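Side-chain contacts in NADH dehydrogenase, putative (Plasmodium falciparum, PDB 5JWC), which probably oxidises NADH through its bound FAD and passes the electrons to ubiquinone, as a type II NADH dehydrogenase of the malaria parasite: residues 149-154 with 269-274; 180-185 with 223-228. All blocks are in the same frame, centred on the assembly; numbering follows the deposited sequence. Where two conformers were deposited one is given.

Interaction 1: residues 149-154 with 269-274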
# COMPACT_ATOMS: atom_id res chain seq x y z
N ASP A 149 20.94 3.72 -13.46
CA ASP A 149 20.59 4.01 -12.07
C ASP A 149 19.72 5.28 -12.00
O ASP A 149 18.83 5.39 -11.14
CB ASP A 149 21.85 4.17 -11.21
CG ASP A 149 21.72 3.49 -9.85
OD1 ASP A 149 20.60 3.48 -9.29
OD2 ASP A 149 22.72 2.92 -9.37
N LYS A 150 19.92 6.20 -12.93
CA LYS A 150 19.12 7.41 -12.99
C LYS A 150 17.70 7.16 -13.48
O LYS A 150 16.75 7.70 -12.91
CB LYS A 150 19.79 8.44 -13.90
CG LYS A 150 19.29 9.87 -13.70
CD LYS A 150 20.07 10.86 -14.57
CE LYS A 150 19.77 12.32 -14.20
NZ LYS A 150 18.31 12.59 -14.01
N TYR A 151 17.54 6.34 -14.52
CA TYR A 151 16.26 6.30 -15.23
C TYR A 151 15.50 4.97 -15.15
O TYR A 151 14.29 4.96 -15.38
CB TYR A 151 16.48 6.65 -16.70
CG TYR A 151 17.00 8.06 -16.92
CD1 TYR A 151 16.24 9.17 -16.56
CD2 TYR A 151 18.23 8.29 -17.52
CE1 TYR A 151 16.72 10.47 -16.77
CE2 TYR A 151 18.71 9.57 -17.73
CZ TYR A 151 17.95 10.65 -17.36
OH TYR A 151 18.43 11.93 -17.58
N ALA A 152 16.19 3.87 -14.86
CA ALA A 152 15.55 2.56 -14.88
C ALA A 152 14.93 2.20 -13.53
O ALA A 152 15.40 2.66 -12.49
CB ALA A 152 16.54 1.49 -15.28
N TYR A 153 13.88 1.37 -13.55
CA TYR A 153 13.29 0.81 -12.34
C TYR A 153 13.83 -0.60 -12.08
O TYR A 153 13.74 -1.46 -12.95
CB TYR A 153 11.76 0.77 -12.46
CG TYR A 153 11.12 2.13 -12.43
CD1 TYR A 153 10.44 2.58 -11.30
CD2 TYR A 153 11.20 2.98 -13.53
CE1 TYR A 153 9.87 3.83 -11.27
CE2 TYR A 153 10.62 4.23 -13.50
CZ TYR A 153 9.96 4.65 -12.37
OH TYR A 153 9.39 5.90 -12.34
N PHE A 154 14.37 -0.83 -10.88
CA PHE A 154 14.84 -2.15 -10.51
C PHE A 154 13.69 -3.01 -10.00
O PHE A 154 12.61 -2.49 -9.72
CB PHE A 154 15.94 -2.06 -9.45
CG PHE A 154 17.15 -1.29 -9.89
CD1 PHE A 154 17.50 -1.23 -11.22
CD2 PHE A 154 17.94 -0.63 -8.96
CE1 PHE A 154 18.62 -0.51 -11.64
CE2 PHE A 154 19.06 0.09 -9.36
CZ PHE A 154 19.39 0.15 -10.71
N VAL A 269 21.43 4.54 -21.48
CA VAL A 269 20.06 4.93 -21.16
C VAL A 269 19.96 6.44 -21.00
O VAL A 269 20.70 7.04 -20.22
CB VAL A 269 19.55 4.24 -19.87
CG1 VAL A 269 18.12 4.69 -19.55
CG2 VAL A 269 19.63 2.71 -20.01
N ASP A 270 19.04 7.05 -21.75
CA ASP A 270 18.74 8.47 -21.63
C ASP A 270 17.33 8.63 -21.05
O ASP A 270 16.67 7.63 -20.77
CB ASP A 270 18.84 9.16 -23.00
CG ASP A 270 19.41 10.57 -22.92
OD1 ASP A 270 19.50 11.13 -21.80
OD2 ASP A 270 19.77 11.12 -24.00
N LYS A 271 16.86 9.86 -20.90
CA LYS A 271 15.57 10.09 -20.26
C LYS A 271 14.40 9.54 -21.06
O LYS A 271 13.49 8.95 -20.49
CB LYS A 271 15.36 11.59 -19.99
CG LYS A 271 14.12 11.86 -19.14
CD LYS A 271 14.03 13.31 -18.71
CE LYS A 271 12.81 13.54 -17.85
NZ LYS A 271 12.66 14.97 -17.47
N HIS A 272 14.42 9.72 -22.38
CA HIS A 272 13.29 9.29 -23.21
C HIS A 272 13.61 8.15 -24.18
O HIS A 272 12.71 7.63 -24.85
CB HIS A 272 12.74 10.48 -24.01
CG HIS A 272 12.23 11.59 -23.14
ND1 HIS A 272 11.12 11.46 -22.34
CD2 HIS A 272 12.70 12.84 -22.93
CE1 HIS A 272 10.92 12.58 -21.67
NE2 HIS A 272 11.87 13.44 -22.01
N SER A 273 14.87 7.76 -24.28
CA SER A 273 15.24 6.66 -25.16
C SER A 273 16.43 5.89 -24.61
O SER A 273 17.14 6.39 -23.74
CB SER A 273 15.53 7.18 -26.57
OG SER A 273 16.47 8.23 -26.53
N PHE A 274 16.61 4.65 -25.08
CA PHE A 274 17.82 3.91 -24.74
C PHE A 274 18.42 3.29 -26.00
O PHE A 274 17.75 3.20 -27.04
CB PHE A 274 17.55 2.85 -23.65
CG PHE A 274 16.56 1.79 -24.05
CD1 PHE A 274 15.20 2.01 -23.90
CD2 PHE A 274 16.99 0.58 -24.55
CE1 PHE A 274 14.28 1.04 -24.27
CE2 PHE A 274 16.07 -0.39 -24.91
CZ PHE A 274 14.71 -0.16 -24.77

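Interaction 2: residues 180-185 with 223-228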
# COMPACT_ATOMS: atom_id res chain seq x y z
N ILE A 180 -1.98 15.61 -25.76
CA ILE A 180 -0.89 14.71 -26.15
C ILE A 180 -1.20 13.99 -27.47
O ILE A 180 -2.29 13.45 -27.65
CB ILE A 180 -0.61 13.68 -25.02
CG1 ILE A 180 0.18 14.34 -23.89
CG2 ILE A 180 0.17 12.48 -25.54
CD1 ILE A 180 -0.01 13.70 -22.52
N SER A 181 -0.24 13.99 -28.40
CA SER A 181 -0.43 13.37 -29.71
C SER A 181 -0.29 11.86 -29.65
O SER A 181 0.26 11.31 -28.69
CB SER A 181 0.57 13.91 -30.72
OG SER A 181 1.89 13.56 -30.33
N ASN A 182 -0.76 11.20 -30.70
CA ASN A 182 -0.65 9.76 -30.83
C ASN A 182 0.81 9.29 -30.85
O ASN A 182 1.16 8.26 -30.26
CB ASN A 182 -1.37 9.30 -32.10
CG ASN A 182 -2.87 9.40 -31.97
OD1 ASN A 182 -3.39 9.97 -31.00
ND2 ASN A 182 -3.59 8.84 -32.94
N GLU A 183 1.67 10.06 -31.51
CA GLU A 183 3.08 9.70 -31.57
C GLU A 183 3.71 9.77 -30.18
O GLU A 183 4.54 8.94 -29.82
CB GLU A 183 3.83 10.59 -32.55
CG GLU A 183 4.90 9.84 -33.33
CD GLU A 183 4.36 8.57 -34.00
OE1 GLU A 183 3.35 8.66 -34.74
OE2 GLU A 183 4.94 7.48 -33.78
N GLU A 184 3.33 10.78 -29.39
CA GLU A 184 3.88 10.90 -28.05
C GLU A 184 3.38 9.76 -27.17
O GLU A 184 4.11 9.29 -26.30
CB GLU A 184 3.52 12.24 -27.40
CG GLU A 184 4.07 13.47 -28.10
CD GLU A 184 3.33 14.75 -27.69
OE1 GLU A 184 2.11 14.88 -27.99
OE2 GLU A 184 3.95 15.61 -27.03
N LYS A 185 2.15 9.33 -27.42
CA LYS A 185 1.54 8.23 -26.68
C LYS A 185 2.28 6.91 -26.95
O LYS A 185 2.58 6.16 -26.01
CB LYS A 185 0.06 8.07 -27.05
CG LYS A 185 -0.87 9.17 -26.55
CD LYS A 185 -2.33 8.81 -26.84
CE LYS A 185 -3.22 10.04 -26.91
NZ LYS A 185 -4.67 9.71 -27.09
N PHE A 223 -5.39 1.72 -25.68
CA PHE A 223 -4.92 0.34 -25.65
C PHE A 223 -3.98 0.05 -26.80
O PHE A 223 -2.92 -0.55 -26.62
CB PHE A 223 -6.08 -0.65 -25.67
CG PHE A 223 -5.64 -2.07 -25.90
CD1 PHE A 223 -5.07 -2.81 -24.86
CD2 PHE A 223 -5.77 -2.67 -27.15
CE1 PHE A 223 -4.65 -4.12 -25.07
CE2 PHE A 223 -5.35 -3.98 -27.36
CZ PHE A 223 -4.79 -4.71 -26.32
N ASN A 224 -4.38 0.51 -27.99
CA ASN A 224 -3.67 0.22 -29.23
C ASN A 224 -2.29 0.86 -29.31
O ASN A 224 -1.48 0.45 -30.13
CB ASN A 224 -4.50 0.69 -30.43
CG ASN A 224 -5.69 -0.20 -30.71
OD1 ASN A 224 -5.61 -1.44 -30.61
ND2 ASN A 224 -6.82 0.41 -31.06
N PHE A 225 -2.02 1.85 -28.47
CA PHE A 225 -0.71 2.49 -28.46
C PHE A 225 0.30 1.85 -27.51
O PHE A 225 1.46 2.24 -27.48
CB PHE A 225 -0.86 3.97 -28.12
CG PHE A 225 -1.83 4.68 -29.01
CD1 PHE A 225 -1.79 4.47 -30.38
CD2 PHE A 225 -2.79 5.54 -28.49
CE1 PHE A 225 -2.68 5.11 -31.23
CE2 PHE A 225 -3.68 6.19 -29.34
CZ PHE A 225 -3.62 5.97 -30.70
N ILE A 226 -0.15 0.89 -26.72
CA ILE A 226 0.71 0.26 -25.72
C ILE A 226 1.57 -0.83 -26.35
O ILE A 226 1.07 -1.64 -27.13
CB ILE A 226 -0.12 -0.35 -24.58
CG1 ILE A 226 -0.98 0.74 -23.92
CG2 ILE A 226 0.80 -1.04 -23.55
CD1 ILE A 226 -1.97 0.21 -22.92
N SER A 227 2.85 -0.86 -26.01
CA SER A 227 3.70 -1.95 -26.43
C SER A 227 4.63 -2.39 -25.32
O SER A 227 4.90 -1.64 -24.38
CB SER A 227 4.53 -1.56 -27.66
OG SER A 227 5.26 -0.36 -27.42
N ILE A 228 5.12 -3.62 -25.43
CA ILE A 228 6.11 -4.15 -24.52
C ILE A 228 7.23 -4.82 -25.28
O ILE A 228 6.96 -5.61 -26.20
CB ILE A 228 5.54 -5.21 -23.57
CG1 ILE A 228 4.24 -4.79 -22.94
CG2 ILE A 228 6.56 -5.56 -22.49
CD1 ILE A 228 3.66 -5.94 -22.10

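Interaction 1: residues 149-154 with 269-274
Tyr151 lays its phenol ring flat against the backbone of Asp270 and Lys271, a CH-pi contact that joins the end of helix 148-151 to the turn between strands 264-269 and 273-278. The CA of Lys271 stands 3.7 Å from the centroid of the Tyr151 ring and only 12° off the ring normal, so its C-H lies over the middle of the face. Nearer the rim of the same face comes the carbonyl carbon of Asp270, 3.7 Å from Tyr151 CD2. Tyr151 CG lies anti to its own carbonyl carbon (chi1 -63°), a setting that carries the ring out from the helix to meet the turn.

Beyond CA, the extended chain of Lys271 crosses the tyrosine side chain at about a right angle, with its CB 3.7 Å from Tyr151 CE1. On the opposite face the aliphatic part of Lys150 meets the ring, its CG 3.9 Å above the plane. After Ala152, which leaves the helical conformation, comes the short, weakly bonded strand 153-154, outermost in a parallel sheet consistent with the Rossmann-type fold that binds NADH in this family; the turn belongs to a three-stranded antiparallel sheet. This is the pairing of parallel sheet and beta meander familiar from the pyridine nucleotide-disulphide oxidoreductase family.

At the base of the tyrosine side chain the contact is between apolar groups, while Val269 O lies at the edge of the ring, near its plane. Val269 CG1, anti to its backbone N (chi1 179°), reaches to 3.8 Å from Tyr151 CB, and Tyr290 also touches both of these residues. The turn has its own backbone closure, Asp270 N giving a 2.8 Å hydrogen bond to Ser273 O, and the hydroxyl of Tyr290 is hydrogen-bonded to Asp270 O.

Interaction 2: residues 180-185 with 223-228
The Phe225 ring meets Asn182 and Lys185, from the first turn of helix 182-188, at an oblique angle. The amide plane of Asn182 is inclined 44° to the ring plane, neither stacked nor perpendicular, and its ND2 comes to 3.6 Å from Phe225 CZ. Lys185 brings up the middle of its side chain: its CD lies 3.7 Å from Phe225 CD2, while the extended chain takes NZ farther from the ring centre than CD. With Lys185 CG anti to its carbonyl carbon (chi1 -70°), the chain slants across the ring so that CB and CD touch it.

The helix that presents both residues begins with a capping box. Ser181 OG accepts from Glu184 N at 3.3 Å, and Glu184 OE1 accepts from Ser181 N and from Ser181 OG, the latter at 2.7 Å. Across the contact, Phe225 is held in a type I turn running from Phe223 to Ile226, just ahead of strand 227-232. Helix 182-188 leads into the neighbouring strand 190-194, so this surface packing lies at the entrance to two adjacent strands of the parallel sheet. The Phe225 side chain also touches Lys186 and Leu189.

From the N terminus, the chain first passes through 149-154, whose end forms an edge strand of the five-stranded parallel sheet, and then along helix 158-174 to 180-185. Interaction 2 closes the shorter loop, which takes in strand 190-194 and helix 198-218 before returning at 223-228. After strand 227-232 the chain continues through helix 243-255 and strand 259-262 to reach 269-274, where interaction 1 closes the longer loop. Interaction 2 is thus nested within the loop closed by interaction 1. Their centres lie about 19 Å apart and they do not touch, yet both reach the parallel sheet: interaction 1 links it to the antiparallel sheet, interaction 2 joins the approaches to two neighbouring strands.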